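PDB 4HA6: pyridoxine 4-oxidase from Mesorhizobium loti, which probably oxidises the 4-hydroxymethyl group of pyridoxine to the aldehyde pyridoxal, using bound FAD and molecular oxygen, as a member of the GMC oxidoreductase family. Local coordinates for residues A[99-102]-A[103-106]; A[413-416]-A[417-420]. All coordinates share one frame; numbering follows the deposited sequence.

Interaction 1: A[99-102]-A[103-106]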
ATOM      1  N   ASP A  99      -4.406  -8.967 -12.090  1.00  7.07           N
ATOM      2  CA  ASP A  99      -3.267  -8.582 -11.242  1.00  5.33           C
ATOM      3  C   ASP A  99      -2.712  -9.824 -10.567  1.00  7.17           C
ATOM      4  O   ASP A  99      -1.502  -9.994 -10.426  1.00  6.53           O
ATOM      5  CB  ASP A  99      -3.677  -7.615 -10.121  1.00  4.09           C
ATOM      6  CG  ASP A  99      -4.228  -6.297 -10.623  1.00  7.08           C
ATOM      7  OD1 ASP A  99      -4.053  -5.973 -11.818  1.00 10.92           O
ATOM      8  OD2 ASP A  99      -4.820  -5.554  -9.792  1.00  7.17           O
ATOM      9  N   PHE A 100      -3.621 -10.683 -10.122  1.00 10.74           N
ATOM     10  CA  PHE A 100      -3.248 -11.855  -9.347  1.00  8.65           C
ATOM     11  C   PHE A 100      -2.840 -13.022 -10.242  1.00 10.77           C
ATOM     12  O   PHE A 100      -2.081 -13.894  -9.813  1.00  5.67           O
ATOM     13  CB  PHE A 100      -4.370 -12.229  -8.378  1.00  7.87           C
ATOM     14  CG  PHE A 100      -4.651 -11.165  -7.364  1.00  6.62           C
ATOM     15  CD1 PHE A 100      -3.802 -10.986  -6.276  1.00  5.15           C
ATOM     16  CD2 PHE A 100      -5.748 -10.320  -7.508  1.00  8.11           C
ATOM     17  CE1 PHE A 100      -4.050  -9.992  -5.336  1.00  5.31           C
ATOM     18  CE2 PHE A 100      -6.007  -9.322  -6.567  1.00  6.54           C
ATOM     19  CZ  PHE A 100      -5.160  -9.151  -5.491  1.00  7.04           C
ATOM     20  N   GLN A 101      -3.311 -13.022 -11.490  1.00  7.17           N
ATOM     21  CA  GLN A 101      -2.830 -13.994 -12.460  1.00  6.98           C
ATOM     22  C   GLN A 101      -1.317 -13.885 -12.590  1.00  9.56           C
ATOM     23  O   GLN A 101      -0.622 -14.897 -12.716  1.00 10.33           O
ATOM     24  CB  GLN A 101      -3.490 -13.794 -13.832  1.00 13.44           C
ATOM     25  CG  GLN A 101      -3.012 -14.807 -14.885  1.00 13.69           C
ATOM     26  CD  GLN A 101      -3.281 -16.254 -14.472  1.00 20.56           C
ATOM     27  OE1 GLN A 101      -4.411 -16.614 -14.132  1.00 27.07           O
ATOM     28  NE2 GLN A 101      -2.239 -17.087 -14.491  1.00 20.46           N
ATOM     29  N   ALA A 102      -0.810 -12.655 -12.558  1.00  9.71           N
ATOM     30  CA  ALA A 102       0.627 -12.422 -12.612  1.00  7.83           C
ATOM     31  C   ALA A 102       1.342 -12.983 -11.378  1.00  7.82           C
ATOM     32  O   ALA A 102       2.495 -13.414 -11.475  1.00 13.01           O
ATOM     33  CB  ALA A 102       0.929 -10.937 -12.792  1.00  7.17           C
ATOM     34  N   TRP A 103       0.674 -12.965 -10.222  1.00  3.25           N
ATOM     35  CA  TRP A 103       1.247 -13.574  -9.014  1.00  6.94           C
ATOM     36  C   TRP A 103       1.346 -15.087  -9.168  1.00  9.66           C
ATOM     37  O   TRP A 103       2.290 -15.712  -8.661  1.00  3.84           O
ATOM     38  CB  TRP A 103       0.398 -13.284  -7.765  1.00  3.55           C
ATOM     39  CG  TRP A 103       0.438 -11.857  -7.270  1.00  4.28           C
ATOM     40  CD1 TRP A 103       0.816 -10.749  -7.971  1.00  2.78           C
ATOM     41  CD2 TRP A 103       0.081 -11.398  -5.953  1.00  7.63           C
ATOM     42  NE1 TRP A 103       0.715  -9.631  -7.181  1.00  4.83           N
ATOM     43  CE2 TRP A 103       0.274 -10.004  -5.931  1.00  5.05           C
ATOM     44  CE3 TRP A 103      -0.361 -12.041  -4.783  1.00  4.42           C
ATOM     45  CZ2 TRP A 103       0.024  -9.230  -4.786  1.00  3.24           C
ATOM     46  CZ3 TRP A 103      -0.619 -11.270  -3.651  1.00  3.97           C
ATOM     47  CH2 TRP A 103      -0.424  -9.882  -3.661  1.00  3.71           C
ATOM     48  N   VAL A 104       0.353 -15.670  -9.850  1.00  7.85           N
ATOM     49  CA  VAL A 104       0.313 -17.115 -10.086  1.00 10.91           C
ATOM     50  C   VAL A 104       1.451 -17.523 -11.008  1.00  9.33           C
ATOM     51  O   VAL A 104       2.186 -18.478 -10.724  1.00 10.49           O
ATOM     52  CB  VAL A 104      -1.022 -17.554 -10.720  1.00 11.57           C
ATOM     53  CG1 VAL A 104      -0.969 -19.011 -11.130  1.00 11.71           C
ATOM     54  CG2 VAL A 104      -2.160 -17.343  -9.745  1.00  9.48           C
ATOM     55  N   ASP A 105       1.574 -16.809 -12.124  1.00  9.26           N
ATOM     56  CA  ASP A 105       2.666 -17.037 -13.058  1.00  8.45           C
ATOM     57  C   ASP A 105       4.017 -16.893 -12.346  1.00 13.04           C
ATOM     58  O   ASP A 105       4.905 -17.712 -12.528  1.00  8.58           O
ATOM     59  CB  ASP A 105       2.577 -16.055 -14.232  1.00  7.57           C
ATOM     60  CG  ASP A 105       1.261 -16.170 -14.995  1.00 14.05           C
ATOM     61  OD1 ASP A 105       0.583 -17.216 -14.881  1.00 17.87           O
ATOM     62  OD2 ASP A 105       0.898 -15.210 -15.705  1.00 17.89           O
ATOM     63  N   ALA A 106       4.165 -15.855 -11.526  1.00 12.93           N
ATOM     64  CA  ALA A 106       5.436 -15.606 -10.838  1.00 11.28           C
ATOM     65  C   ALA A 106       5.736 -16.682  -9.792  1.00  7.90           C
ATOM     66  O   ALA A 106       6.870 -17.163  -9.682  1.00 12.59           O
ATOM     67  CB  ALA A 106       5.434 -14.198 -10.193  1.00  9.52           C
TER
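Gln101 reaches along the helix surface to Asp105, one turn on, its NE2 donating to OD1 of that residue over 2.9 Å. The donor lies out of the carboxylate plane while the acceptor sits almost in the amide plane of Gln101, and the N-H...O angle is only 144°. With CG anti to the backbone N (chi1 -180°) and a bend at chi2, the glutamine chain turns its amide toward the aspartate. Beneath it, the main chain follows the i to i+4 pattern of an alpha-helix, here helix 97-107: Val104 N donates to Phe100 O, Asp105 N to Gln101 O, and Ala106 N to Ala102 O. On the buried side, Phe100 turns its edge to one face of the Trp103 indole in a T-shaped pair, centroids of the phenyl and six-membered rings 5.0 Å apart and planes at 74°. Trp103 NE1 is satisfied by Asn483 O. Both carboxylate oxygens of Asp99 are likewise taken, OD2 by the amides of His96 and Ala486, OD1 by His364 and Gln330. A leucine in place of Trp103 would probably leave Asn483 O without its indole donor and the Phe100 edge without an aromatic face.

Interaction 2: A[413-416]-A[417-420]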
ATOM      1  N   GLU A 413     -20.831  17.648 -17.443  1.00  8.81           N
ATOM      2  CA  GLU A 413     -21.286  17.141 -16.145  1.00  5.94           C
ATOM      3  C   GLU A 413     -20.566  17.801 -14.972  1.00  6.69           C
ATOM      4  O   GLU A 413     -21.027  17.711 -13.829  1.00 10.24           O
ATOM      5  CB  GLU A 413     -21.118  15.620 -16.071  1.00  9.59           C
ATOM      6  CG  GLU A 413     -22.074  14.842 -16.983  1.00 14.32           C
ATOM      7  CD  GLU A 413     -21.697  14.926 -18.457  1.00 14.04           C
ATOM      8  OE1 GLU A 413     -22.517  14.496 -19.292  1.00 25.72           O
ATOM      9  OE2 GLU A 413     -20.589  15.405 -18.786  1.00 12.95           O
ATOM     10  N   LEU A 414     -19.444  18.463 -15.251  1.00  5.28           N
ATOM     11  CA  LEU A 414     -18.680  19.169 -14.206  1.00 13.98           C
ATOM     12  C   LEU A 414     -18.736  20.702 -14.365  1.00 12.85           C
ATOM     13  O   LEU A 414     -18.103  21.439 -13.607  1.00 10.29           O
ATOM     14  CB  LEU A 414     -17.223  18.684 -14.185  1.00 12.42           C
ATOM     15  CG  LEU A 414     -16.882  17.425 -13.383  1.00  5.37           C
ATOM     16  CD1 LEU A 414     -15.530  16.886 -13.823  1.00  8.32           C
ATOM     17  CD2 LEU A 414     -16.866  17.711 -11.890  1.00  6.15           C
ATOM     18  N   ALA A 415     -19.514  21.165 -15.343  1.00  8.78           N
ATOM     19  CA  ALA A 415     -19.669  22.586 -15.626  1.00 13.95           C
ATOM     20  C   ALA A 415     -20.238  23.374 -14.447  1.00 10.72           C
ATOM     21  O   ALA A 415     -20.037  24.591 -14.348  1.00 17.66           O
ATOM     22  CB  ALA A 415     -20.548  22.776 -16.849  1.00 14.00           C
ATOM     23  N   GLY A 416     -20.950  22.697 -13.556  1.00  9.50           N
ATOM     24  CA  GLY A 416     -21.471  23.366 -12.374  1.00 14.22           C
ATOM     25  C   GLY A 416     -20.363  23.705 -11.387  1.00 24.41           C
ATOM     26  O   GLY A 416     -20.503  24.622 -10.562  1.00 12.14           O
ATOM     27  N   TRP A 417     -19.250  22.977 -11.469  1.00 14.85           N
ATOM     28  CA  TRP A 417     -18.165  23.173 -10.503  1.00 12.54           C
ATOM     29  C   TRP A 417     -16.964  23.895 -11.091  1.00 17.76           C
ATOM     30  O   TRP A 417     -16.257  24.617 -10.378  1.00 11.02           O
ATOM     31  CB  TRP A 417     -17.716  21.828  -9.917  1.00 13.46           C
ATOM     32  CG  TRP A 417     -18.710  21.276  -8.979  1.00 17.09           C
ATOM     33  CD1 TRP A 417     -19.710  20.383  -9.260  1.00 14.93           C
ATOM     34  CD2 TRP A 417     -18.835  21.600  -7.596  1.00 11.85           C
ATOM     35  NE1 TRP A 417     -20.450  20.136  -8.124  1.00 15.32           N
ATOM     36  CE2 TRP A 417     -19.928  20.873  -7.089  1.00 13.96           C
ATOM     37  CE3 TRP A 417     -18.128  22.440  -6.734  1.00 20.78           C
ATOM     38  CZ2 TRP A 417     -20.326  20.958  -5.755  1.00 23.54           C
ATOM     39  CZ3 TRP A 417     -18.517  22.520  -5.418  1.00 29.12           C
ATOM     40  CH2 TRP A 417     -19.602  21.784  -4.937  1.00 24.85           C
ATOM     41  N   ARG A 418     -16.744  23.690 -12.391  1.00 14.03           N
ATOM     42  CA  ARG A 418     -15.519  24.113 -13.057  1.00  8.41           C
ATOM     43  C   ARG A 418     -15.589  25.575 -13.471  1.00 13.25           C
ATOM     44  O   ARG A 418     -16.507  25.978 -14.179  1.00 17.36           O
ATOM     45  CB  ARG A 418     -15.276  23.223 -14.298  1.00 10.96           C
ATOM     46  CG  ARG A 418     -13.991  23.529 -15.064  1.00 12.65           C
ATOM     47  CD  ARG A 418     -13.908  22.751 -16.397  1.00 11.11           C
ATOM     48  NE  ARG A 418     -14.976  23.149 -17.322  1.00 11.62           N
ATOM     49  CZ  ARG A 418     -16.027  22.390 -17.626  1.00 11.85           C
ATOM     50  NH1 ARG A 418     -16.148  21.176 -17.102  1.00  6.83           N
ATOM     51  NH2 ARG A 418     -16.952  22.835 -18.463  1.00 11.98           N
ATOM     52  N   GLU A 419     -14.626  26.379 -13.034  1.00 10.38           N
ATOM     53  CA  GLU A 419     -14.511  27.737 -13.568  1.00 13.48           C
ATOM     54  C   GLU A 419     -13.573  27.674 -14.780  1.00 14.06           C
ATOM     55  O   GLU A 419     -13.916  28.131 -15.876  1.00 19.69           O
ATOM     56  CB  GLU A 419     -14.019  28.716 -12.486  1.00 17.08           C
ATOM     57  CG  GLU A 419     -13.391  30.009 -13.001  1.00 25.09           C
ATOM     58  CD  GLU A 419     -14.409  31.038 -13.459  1.00 49.27           C
ATOM     59  OE1 GLU A 419     -15.630  30.772 -13.369  1.00 47.94           O
ATOM     60  OE2 GLU A 419     -13.977  32.125 -13.906  1.00 65.06           O
ATOM     61  N   ARG A 420     -12.408  27.062 -14.578  1.00 12.69           N
ATOM     62  CA  ARG A 420     -11.451  26.797 -15.652  1.00 13.31           C
ATOM     63  C   ARG A 420     -10.315  25.922 -15.124  1.00 15.06           C
ATOM     64  O   ARG A 420     -10.123  25.804 -13.905  1.00  8.45           O
ATOM     65  CB  ARG A 420     -10.854  28.097 -16.190  1.00 23.54           C
ATOM     66  CG  ARG A 420      -9.998  28.825 -15.163  1.00 16.15           C
ATOM     67  CD  ARG A 420      -9.113  29.880 -15.818  1.00 37.38           C
ATOM     68  NE  ARG A 420      -8.099  30.387 -14.894  1.00 50.91           N
ATOM     69  CZ  ARG A 420      -8.344  31.274 -13.933  1.00 57.99           C
ATOM     70  NH1 ARG A 420      -9.572  31.750 -13.766  1.00 55.98           N
ATOM     71  NH2 ARG A 420      -7.365  31.686 -13.133  1.00 49.82           N
TER
HETATM   72  O   HOH W   1     -18.706  26.148 -15.905  1.00 19.96           O
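Arg418 folds its guanidinium back over the turn that precedes it, so that NH1 comes 4.0 Å from Leu414 CB and NH2 lies 3.9 Å from Ala415 CB. The chain leaves with CG anti to the backbone N (chi1 -178°), stays extended through chi2 and then bends at chi3 (64°), which carries the group back beside the peptide joining Leu414 to Ala415. These are van der Waals approaches; the polar work of NH1 is done just upstream, on the carbonyl oxygens of Gly409 and Arg411. Trp417 takes another course, sending its side chain to Pro152, Pro307 and Tyr356. Between them the backbone makes a tight turn leading from the 3-10 segment into strand 418-421, where Glu419 and Arg420 both face Ala301 in a classic beta bulge. Leu414 O accepts two amides in the turn: Arg418 N, 2.9 Å away and nearly in line with the carbonyl bond, and Trp417 N, which stands above the carbonyl plane. A water donates to both Ala415 O, at 2.6 Å, and Arg418 O, bridging the two carbonyls. The chemistry implies a turn fixed mainly through main-chain carbonyls, while NH1 of Arg418 bonds to two carbonyls upstream, whose dipoles would probably help stabilise the positive group.

Overall arrangement
From the N terminus, the chain first forms the parallel sheet strands 4-7 and 28-31, then enters helix 97-107, where interaction 1 joins successive turns and closes no loop. Its buried face meets helix 114-124 and the loop holding Met481, Asn483 and Thr485, so an early helix is tied to a late part of the chain near the FAD site. Interaction 2 follows much later, closing the short turn between helix 392-409 and strand 418-421, which pairs with strand 293-302; Leu414 and Trp417 also touch helix 152-163. The two contacts lie in series, neither nested nor crossing, with centres 41 Å apart and no touch between them.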